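Local coordinates for protein giardin subunit alpha-1 (Giardia intestinalis, PDB 4EVF) that binds calcium and phosphatidylserine-containing membranes as an annexin and takes part in attachment of the parasite to the intestinal mucosa and in remodelling of its cytoskeleton, at residues 270-273 and 274-278; 244-247 and 248-252. All coordinates share one frame; numbering follows the deposited sequence.

Overall arrangement
Both contacts lie in the predicted fourth annexin repeat, and each is the first turns of a helix with an aspartate as N-cap. Contact 2 (244-252) comes earlier in the chain, and its centre lies about 9 Å from the centre of the chain; that of contact 1 (270-278) lies about 19 Å from it. The two centres are 15 Å apart and the contacts do not touch, but helices 227-240 and 284-292 pack against both. Both use bridging water. Contact 1 combines an exposed Asp-Thr cap and a local Arg-278 to Asp-275 pair with a thin apolar strip, whereas contact 2, nearer the middle of the molecule, pairs its arginines with acidic residues of other helices.

Contact 1: 270-273 and 274-278; sequences GDMG and TDIER
Asp-271 is the N-cap of helix 272-279, in the predicted fourth annexin repeat, and Thr-274 supplies both donors that grip its side chain. Thr-274 N donates to Asp-271 OD2 at 2.8 Å, reaching it on the anti side of the carboxylate. The threonine hydroxyl joins in: with OG1 turned beside its own backbone N (chi1 -66°), both donors face the same oxygen, and OG1 meets Asp-271 OD2 at 2.9 Å from 40° out of the carboxylate plane. Two bonds from one residue thus grip OD2 and fix the rotation of the Asp-271 side chain.

Next comes Asp-275, whose N closes the first backbone turn onto Asp-271 O at 3.0 Å. Water 1 links its carboxylate to the cap residue, donating to Asp-275 OD1 at 2.6 Å and accepting from Asp-271 N at 2.9 Å. Tyr-266 holds the other oxygen, OD2, through its hydroxyl.

Ile-276 continues the helix with its N on Met-272 O, 2.9 Å away. Here the side chains turn inward: Met-272 and Ile-276 run alongside each other in the same direction, with Met-272 CG and Ile-276 CD1 3.9 Å apart. Beyond them, Met-272 touches Ile-235 of helix 227-240 and Ile-276 packs on Ala-285 and Leu-288 of helix 284-292, so this face of the short helix joins the interior.

Glu-277 N then bonds to Gly-273 O, and Glu-277 CB touches that same carbonyl oxygen. Last, Arg-278 comes back one turn in a salt bridge to Asp-275, its NH1 sitting 3.2 Å from Asp-275 OD1 and 47° out of the carboxylate plane.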
loop_
_atom_site.group_PDB
_atom_site.type_symbol
_atom_site.label_atom_id
_atom_site.label_comp_id
_atom_site.label_asym_id
_atom_site.label_seq_id
_atom_site.Cartn_x
_atom_site.Cartn_y
_atom_site.Cartn_z
ATOM N N GLY A 270 12.990 13.860 -0.752
ATOM C CA GLY A 270 13.166 15.053 0.060
ATOM C C GLY A 270 12.913 14.747 1.526
ATOM O O GLY A 270 13.334 13.703 2.038
ATOM N N ASP A 271 12.215 15.660 2.192
ATOM C CA ASP A 271 11.814 15.488 3.579
ATOM C C ASP A 271 10.324 15.218 3.587
ATOM O O ASP A 271 9.533 16.077 3.195
ATOM C CB ASP A 271 12.106 16.755 4.380
ATOM C CG ASP A 271 11.785 16.597 5.850
ATOM O OD1 ASP A 271 12.584 15.938 6.550
ATOM O OD2 ASP A 271 10.737 17.113 6.303
ATOM N N MET A 272 9.934 14.023 4.019
ATOM C CA MET A 272 8.534 13.635 3.945
ATOM C C MET A 272 7.632 14.555 4.756
ATOM O O MET A 272 6.583 14.980 4.274
ATOM C CB MET A 272 8.338 12.179 4.367
ATOM C CG MET A 272 6.915 11.699 4.190
ATOM S SD MET A 272 6.696 9.997 4.746
ATOM C CE MET A 272 7.707 9.197 3.543
ATOM N N GLY A 273 8.038 14.863 5.982
ATOM C CA GLY A 273 7.293 15.784 6.822
ATOM C C GLY A 273 7.034 17.128 6.158
ATOM O O GLY A 273 5.895 17.616 6.126
ATOM N N THR A 274 8.092 17.732 5.626
ATOM C CA THR A 274 7.975 19.006 4.916
ATOM C C THR A 274 7.048 18.926 3.707
ATOM O O THR A 274 6.221 19.815 3.493
ATOM C CB THR A 274 9.359 19.511 4.463
ATOM O OG1 THR A 274 10.145 19.817 5.621
ATOM C CG2 THR A 274 9.226 20.763 3.586
ATOM N N ASP A 275 7.184 17.861 2.917
ATOM C CA ASP A 275 6.350 17.678 1.730
ATOM C C ASP A 275 4.869 17.499 2.047
ATOM O O ASP A 275 4.007 18.050 1.357
ATOM C CB ASP A 275 6.853 16.510 0.872
ATOM C CG ASP A 275 8.166 16.826 0.176
ATOM O OD1 ASP A 275 8.610 17.992 0.257
ATOM O OD2 ASP A 275 8.755 15.914 -0.446
ATOM N N ILE A 276 4.563 16.717 3.079
ATOM C CA ILE A 276 3.170 16.547 3.473
ATOM C C ILE A 276 2.602 17.877 3.938
ATOM O O ILE A 276 1.444 18.213 3.668
ATOM C CB ILE A 276 3.018 15.511 4.591
ATOM C CG1 ILE A 276 3.255 14.107 4.025
ATOM C CG2 ILE A 276 1.637 15.625 5.218
ATOM C CD1 ILE A 276 3.307 12.990 5.090
ATOM N N GLU A 277 3.440 18.630 4.638
ATOM C CA GLU A 277 3.061 19.934 5.157
ATOM C C GLU A 277 2.587 20.830 4.019
ATOM O O GLU A 277 1.534 21.470 4.090
ATOM C CB GLU A 277 4.269 20.566 5.848
ATOM C CG GLU A 277 4.081 20.793 7.323
ATOM C CD GLU A 277 3.128 21.926 7.605
ATOM O OE1 GLU A 277 3.113 22.887 6.809
ATOM O OE2 GLU A 277 2.392 21.854 8.612
ATOM N N ARG A 278 3.365 20.841 2.949
ATOM C CA ARG A 278 3.077 21.714 1.821
ATOM C C ARG A 278 1.856 21.256 1.030
ATOM O O ARG A 278 0.979 22.059 0.696
ATOM C CB ARG A 278 4.296 21.785 0.909
ATOM C CG ARG A 278 4.134 22.758 -0.240
ATOM C CD ARG A 278 5.333 22.719 -1.168
ATOM N NE ARG A 278 5.311 21.534 -2.007
ATOM C CZ ARG A 278 6.087 20.477 -1.808
ATOM N NH1 ARG A 278 6.961 20.488 -0.811
ATOM N NH2 ARG A 278 6.005 19.429 -2.615
HETATM O O HOH W 1 11.078 18.110 1.012
#

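Contact 2: 244-247 and 248-252; sequences DEKR and MRRIT
Arg-250 NH2 is held by two polar partners, water 2 and the carboxylate of Asp-97 on helix 92-100, while the same guanidinium rests its face on the backbone of Lys-246 and Arg-247. The side chain bends at chi3 (-61°), which folds the flat group back over the first turn of helix 245-255. Arg-247 CA then lies 3.5 Å from Arg-250 NH2, off toward the rim of the group, and Lys-246 O sits over the same face.

Water 2 lies in the guanidinium plane, accepting from Arg-250 NH2 at 2.9 Å and donating to Asp-244 OD2 at 2.7 Å. It therefore ties the arginine to the N-cap residue. The other oxygen of that aspartate does the capping: Arg-247 N points almost straight at Asp-244 OD1, 3.0 Å away, and comes from 64° above the carboxylate plane.

Lys-246 lies near the other terminal nitrogen, NH1. Its NZ is 4.4 Å from Arg-250 NH1, and water 3 bridges them from the side, bonded to NH1 at 3.0 Å but only weakly to NZ. The backbone keeps regular helical bonds, with Ile-251 N to Arg-247 O at 3.0 Å.

Arg-249 forms a salt bridge to Asp-69 of helix 62-70, which joins this helix to the predicted first repeat. Asp-97, in the predicted second repeat, takes one arginine on each carboxylate oxygen, Arg-247 on OD1 and Arg-250 on OD2, and probably stays ionised between them. The Asp-97 pairs are consistent with the charged central channel between repeats 2 and 4 known from annexins.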
loop_
_atom_site.group_PDB
_atom_site.type_symbol
_atom_site.label_atom_id
_atom_site.label_comp_id
_atom_site.label_asym_id
_atom_site.label_seq_id
_atom_site.Cartn_x
_atom_site.Cartn_y
_atom_site.Cartn_z
ATOM N N ASP A 244 -2.975 14.161 -2.930
ATOM C CA ASP A 244 -3.988 13.146 -3.173
ATOM C C ASP A 244 -4.461 12.556 -1.850
ATOM O O ASP A 244 -3.812 11.654 -1.302
ATOM C CB ASP A 244 -3.387 12.029 -4.036
ATOM C CG ASP A 244 -4.414 11.010 -4.473
ATOM O OD1 ASP A 244 -5.482 10.882 -3.825
ATOM O OD2 ASP A 244 -4.151 10.325 -5.478
ATOM N N GLU A 245 -5.584 13.057 -1.342
ATOM C CA GLU A 245 -6.139 12.559 -0.084
ATOM C C GLU A 245 -6.583 11.100 -0.170
ATOM O O GLU A 245 -6.402 10.332 0.778
ATOM C CB GLU A 245 -7.302 13.432 0.387
ATOM C CG GLU A 245 -6.867 14.815 0.850
ATOM C CD GLU A 245 -7.914 15.490 1.738
ATOM O OE1 GLU A 245 -9.123 15.203 1.575
ATOM O OE2 GLU A 245 -7.518 16.298 2.603
ATOM N N LYS A 246 -7.157 10.715 -1.304
ATOM C CA LYS A 246 -7.686 9.354 -1.429
ATOM C C LYS A 246 -6.586 8.289 -1.348
ATOM O O LYS A 246 -6.753 7.292 -0.649
ATOM C CB LYS A 246 -8.538 9.195 -2.692
ATOM C CG LYS A 246 -9.724 10.148 -2.737
ATOM C CD LYS A 246 -10.948 9.487 -3.339
ATOM C CE LYS A 246 -10.695 9.038 -4.765
ATOM N NZ LYS A 246 -11.506 7.829 -5.121
ATOM N N ARG A 247 -5.470 8.522 -2.039
ATOM C CA ARG A 247 -4.300 7.643 -1.935
ATOM C C ARG A 247 -3.710 7.616 -0.533
ATOM O O ARG A 247 -3.321 6.558 -0.038
ATOM C CB ARG A 247 -3.200 8.065 -2.910
ATOM C CG ARG A 247 -1.857 7.385 -2.641
ATOM C CD ARG A 247 -1.460 6.469 -3.797
ATOM N NE ARG A 247 -0.944 7.251 -4.896
ATOM C CZ ARG A 247 -0.749 6.817 -6.137
ATOM N NH1 ARG A 247 -1.039 5.569 -6.501
ATOM N NH2 ARG A 247 -0.262 7.662 -7.020
ATOM N N MET A 248 -3.609 8.773 0.104
ATOM C CA MET A 248 -3.016 8.799 1.431
ATOM C C MET A 248 -3.888 8.024 2.407
ATOM O O MET A 248 -3.371 7.356 3.306
ATOM C CB MET A 248 -2.743 10.227 1.915
ATOM C CG MET A 248 -1.480 10.836 1.290
ATOM S SD MET A 248 -0.012 9.780 1.372
ATOM C CE MET A 248 0.398 9.969 3.114
ATOM N N ARG A 249 -5.196 8.080 2.203
ATOM C CA ARG A 249 -6.121 7.365 3.076
ATOM C C ARG A 249 -6.032 5.856 2.847
ATOM O O ARG A 249 -6.042 5.069 3.799
ATOM C CB ARG A 249 -7.560 7.843 2.871
ATOM C CG ARG A 249 -8.555 7.025 3.678
ATOM C CD ARG A 249 -9.822 6.733 2.887
ATOM N NE ARG A 249 -10.562 5.601 3.448
ATOM C CZ ARG A 249 -11.778 5.237 3.057
ATOM N NH1 ARG A 249 -12.401 5.929 2.118
ATOM N NH2 ARG A 249 -12.377 4.192 3.616
ATOM N N ARG A 250 -5.948 5.454 1.581
ATOM C CA ARG A 250 -5.781 4.042 1.273
ATOM C C ARG A 250 -4.522 3.489 1.930
ATOM O O ARG A 250 -4.614 2.604 2.772
ATOM C CB ARG A 250 -5.784 3.787 -0.237
ATOM C CG ARG A 250 -7.159 4.020 -0.880
ATOM C CD ARG A 250 -7.181 3.537 -2.326
ATOM N NE ARG A 250 -6.209 4.247 -3.160
ATOM C CZ ARG A 250 -6.507 5.279 -3.951
ATOM N NH1 ARG A 250 -7.753 5.725 -4.027
ATOM N NH2 ARG A 250 -5.554 5.854 -4.679
ATOM N N ILE A 251 -3.356 4.025 1.586
ATOM C CA ILE A 251 -2.110 3.416 2.055
ATOM C C ILE A 251 -1.836 3.629 3.546
ATOM O O ILE A 251 -1.272 2.752 4.211
ATOM C CB ILE A 251 -0.878 3.820 1.194
ATOM C CG1 ILE A 251 -0.381 5.226 1.527
ATOM C CG2 ILE A 251 -1.191 3.718 -0.299
ATOM C CD1 ILE A 251 0.685 5.710 0.541
ATOM N N THR A 252 -2.245 4.774 4.086
ATOM C CA THR A 252 -2.064 5.004 5.520
ATOM C C THR A 252 -3.005 4.111 6.339
ATOM O O THR A 252 -2.582 3.480 7.308
ATOM C CB THR A 252 -2.245 6.483 5.897
ATOM O OG1 THR A 252 -1.497 7.298 4.985
ATOM C CG2 THR A 252 -1.751 6.743 7.310
HETATM O O HOH W 2 -5.919 8.345 -6.129
HETATM O O HOH W 3 -8.541 7.222 -6.514
#